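Local coordinates for protein ArsR family transcriptional regulator (Staphylococcus aureus, PDB 6CDB) that represses transcription as a zinc- or cobalt-responsive ArsR-family regulator that probably binds operator DNA and releases it when the metal is bound, at the interface of chains A and B. Residues are numbered along the deposited sequence; one frame, centred on the assembly and turned at random. Chains: chain A/B, ArsR family transcriptional regulator.

The interface of chains A and B. Residues chain A 90, 93-95, 97-98; chain B 16, 19-20, 68, 87, 90.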
loop_
_atom_site.group_PDB
_atom_site.type_symbol
_atom_site.label_atom_id
_atom_site.label_comp_id
_atom_site.label_asym_id
_atom_site.label_seq_id
_atom_site.Cartn_x
_atom_site.Cartn_y
_atom_site.Cartn_z
ATOM N N MET A 90 1.669 -3.195 7.098
ATOM C CA MET A 90 1.117 -2.417 5.991
ATOM C C MET A 90 -0.209 -2.995 5.501
ATOM O O MET A 90 -1.223 -2.282 5.412
ATOM C CB MET A 90 2.140 -2.376 4.856
ATOM C CG MET A 90 1.702 -1.615 3.608
ATOM S SD MET A 90 2.843 -1.944 2.252
ATOM C CE MET A 90 4.283 -2.450 3.188
ATOM N N GLN A 93 -3.115 -3.153 8.285
ATOM C CA GLN A 93 -3.603 -1.805 8.558
ATOM C C GLN A 93 -4.474 -1.300 7.419
ATOM O O GLN A 93 -5.519 -0.681 7.658
ATOM C CB GLN A 93 -2.444 -0.831 8.805
ATOM C CG GLN A 93 -1.628 -1.153 10.084
ATOM C CD GLN A 93 -2.251 -0.593 11.355
ATOM O OE1 GLN A 93 -2.740 0.538 11.370
ATOM N NE2 GLN A 93 -2.226 -1.387 12.437
ATOM N N ALA A 94 -4.057 -1.555 6.170
ATOM C CA ALA A 94 -4.882 -1.159 5.025
ATOM C C ALA A 94 -6.237 -1.869 5.032
ATOM O O ALA A 94 -7.276 -1.240 4.791
ATOM C CB ALA A 94 -4.135 -1.440 3.720
ATOM N N ILE A 95 -6.249 -3.180 5.303
ATOM C CA ILE A 95 -7.502 -3.937 5.315
ATOM C C ILE A 95 -8.434 -3.394 6.390
ATOM O O ILE A 95 -9.623 -3.148 6.142
ATOM C CB ILE A 95 -7.220 -5.439 5.516
ATOM C CG1 ILE A 95 -6.488 -6.014 4.307
ATOM C CG2 ILE A 95 -8.513 -6.224 5.771
ATOM C CD1 ILE A 95 -6.051 -7.455 4.481
ATOM N N HIS A 97 -8.425 -0.410 7.700
ATOM C CA HIS A 97 -8.864 0.928 7.321
ATOM C C HIS A 97 -9.979 0.868 6.282
ATOM O O HIS A 97 -10.948 1.633 6.347
ATOM C CB HIS A 97 -7.679 1.732 6.781
ATOM C CG HIS A 97 -8.007 3.160 6.484
ATOM N ND1 HIS A 97 -8.288 4.078 7.473
ATOM C CD2 HIS A 97 -8.119 3.825 5.310
ATOM C CE1 HIS A 97 -8.531 5.253 6.922
ATOM N NE2 HIS A 97 -8.439 5.126 5.609
ATOM N N ALA A 98 -9.839 -0.014 5.295
ATOM C CA ALA A 98 -10.929 -0.237 4.350
ATOM C C ALA A 98 -12.192 -0.688 5.066
ATOM O O ALA A 98 -13.302 -0.309 4.678
ATOM C CB ALA A 98 -10.514 -1.275 3.307
ATOM N N VAL B 16 -9.513 -2.347 -0.712
ATOM C CA VAL B 16 -8.067 -2.409 -0.476
ATOM C C VAL B 16 -7.306 -2.291 -1.796
ATOM O O VAL B 16 -6.319 -1.543 -1.917
ATOM C CB VAL B 16 -7.713 -3.711 0.265
ATOM C CG1 VAL B 16 -6.225 -3.986 0.168
ATOM C CG2 VAL B 16 -8.146 -3.630 1.723
ATOM N N ILE B 19 -7.275 1.255 -2.919
ATOM C CA ILE B 19 -6.321 2.042 -2.151
ATOM C C ILE B 19 -4.922 1.879 -2.719
ATOM O O ILE B 19 -4.219 2.869 -2.970
ATOM C CB ILE B 19 -6.371 1.657 -0.662
ATOM C CG1 ILE B 19 -7.652 2.204 -0.024
ATOM C CG2 ILE B 19 -5.119 2.178 0.066
ATOM C CD1 ILE B 19 -7.953 1.616 1.327
ATOM N N PHE B 20 -4.485 0.634 -2.914
ATOM C CA PHE B 20 -3.133 0.424 -3.428
ATOM C C PHE B 20 -2.997 0.902 -4.871
ATOM O O PHE B 20 -1.920 1.357 -5.278
ATOM C CB PHE B 20 -2.753 -1.052 -3.320
ATOM C CG PHE B 20 -2.502 -1.510 -1.906
ATOM C CD1 PHE B 20 -1.582 -0.858 -1.109
ATOM C CD2 PHE B 20 -3.207 -2.575 -1.372
ATOM C CE1 PHE B 20 -1.349 -1.275 0.211
ATOM C CE2 PHE B 20 -2.984 -3.001 -0.056
ATOM C CZ PHE B 20 -2.053 -2.334 0.737
ATOM N N LEU B 68 -8.011 8.438 2.230
ATOM C CA LEU B 68 -6.580 8.403 2.503
ATOM C C LEU B 68 -6.041 9.727 3.034
ATOM O O LEU B 68 -5.030 9.729 3.745
ATOM C CB LEU B 68 -5.818 7.989 1.235
ATOM C CG LEU B 68 -6.197 6.566 0.775
ATOM C CD1 LEU B 68 -5.491 6.219 -0.515
ATOM C CD2 LEU B 68 -5.884 5.547 1.866
ATOM N N VAL B 87 -3.583 4.874 7.954
ATOM C CA VAL B 87 -2.958 5.354 6.723
ATOM C C VAL B 87 -1.507 5.743 6.982
ATOM O O VAL B 87 -0.598 5.334 6.243
ATOM C CB VAL B 87 -3.777 6.515 6.136
ATOM C CG1 VAL B 87 -3.150 7.018 4.826
ATOM C CG2 VAL B 87 -5.214 6.065 5.891
ATOM N N MET B 90 0.465 2.362 7.588
ATOM C CA MET B 90 0.668 1.720 6.291
ATOM C C MET B 90 1.810 2.370 5.512
ATOM O O MET B 90 2.745 1.688 5.061
ATOM C CB MET B 90 -0.636 1.789 5.495
ATOM C CG MET B 90 -0.582 1.177 4.098
ATOM S SD MET B 90 -2.056 1.637 3.167
ATOM C CE MET B 90 -3.163 2.013 4.523
#
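A:Met90 and B:Met90 each hold CG anti to the backbone N (chi1 179°) and keep the chain extended at the next torsion; this sends CG away from the backbone N, toward the two-fold, where the two CG atoms meet at 3.6 Å and the side chains cross at about a right angle. The bend lies at the last torsion, chi3 -22°, which turns the B:Met90 methyl back over A:Ala94: CE stands 3.6 Å from A:Ala94 CA, and SD also lies against the CB of that alanine. A:Ala94 has the most surface hidden by the partner among the residues here, 60 Å², and its CB is shared, since the tip of the B:Phe20 ring, CZ, reaches it at 3.7 Å. One turn before B:Phe20 on helix 10-23, B:Val16 brings CG2 against A:Ile95 and A:Ala98, 3.7 Å from A:Ile95 CA and as close to A:Ala98 CB. B:Ile19 CD1 lies 4.3 Å from A:Ala98 CB, a looser contact.

The imidazole of A:His97 is covered on one face by B:Val87. The valine CG2 stands 3.4 Å above the ring plane, displaced from the ring centre toward NE2 and CE1, with NE2 the nearest ring atom; this is a CH-pi contact. A:His97 is a zinc ligand, and the methyl on its ring may link the geometry of the zinc site to the partner subunit, which the structure alone does not show.

No polar pair spans the patch, which is held by shape and apolar packing. Helix 85-99 of each chain supplies the methionine crossing around the two-fold axis, while helix 10-23 of chain B packs B:Val16, B:Ile19 and B:Phe20 beside helix 85-99 of chain A. Symmetry repeats the arrangement with the chains exchanged, forming part of the dimer interface of this winged helix-turn-helix fold.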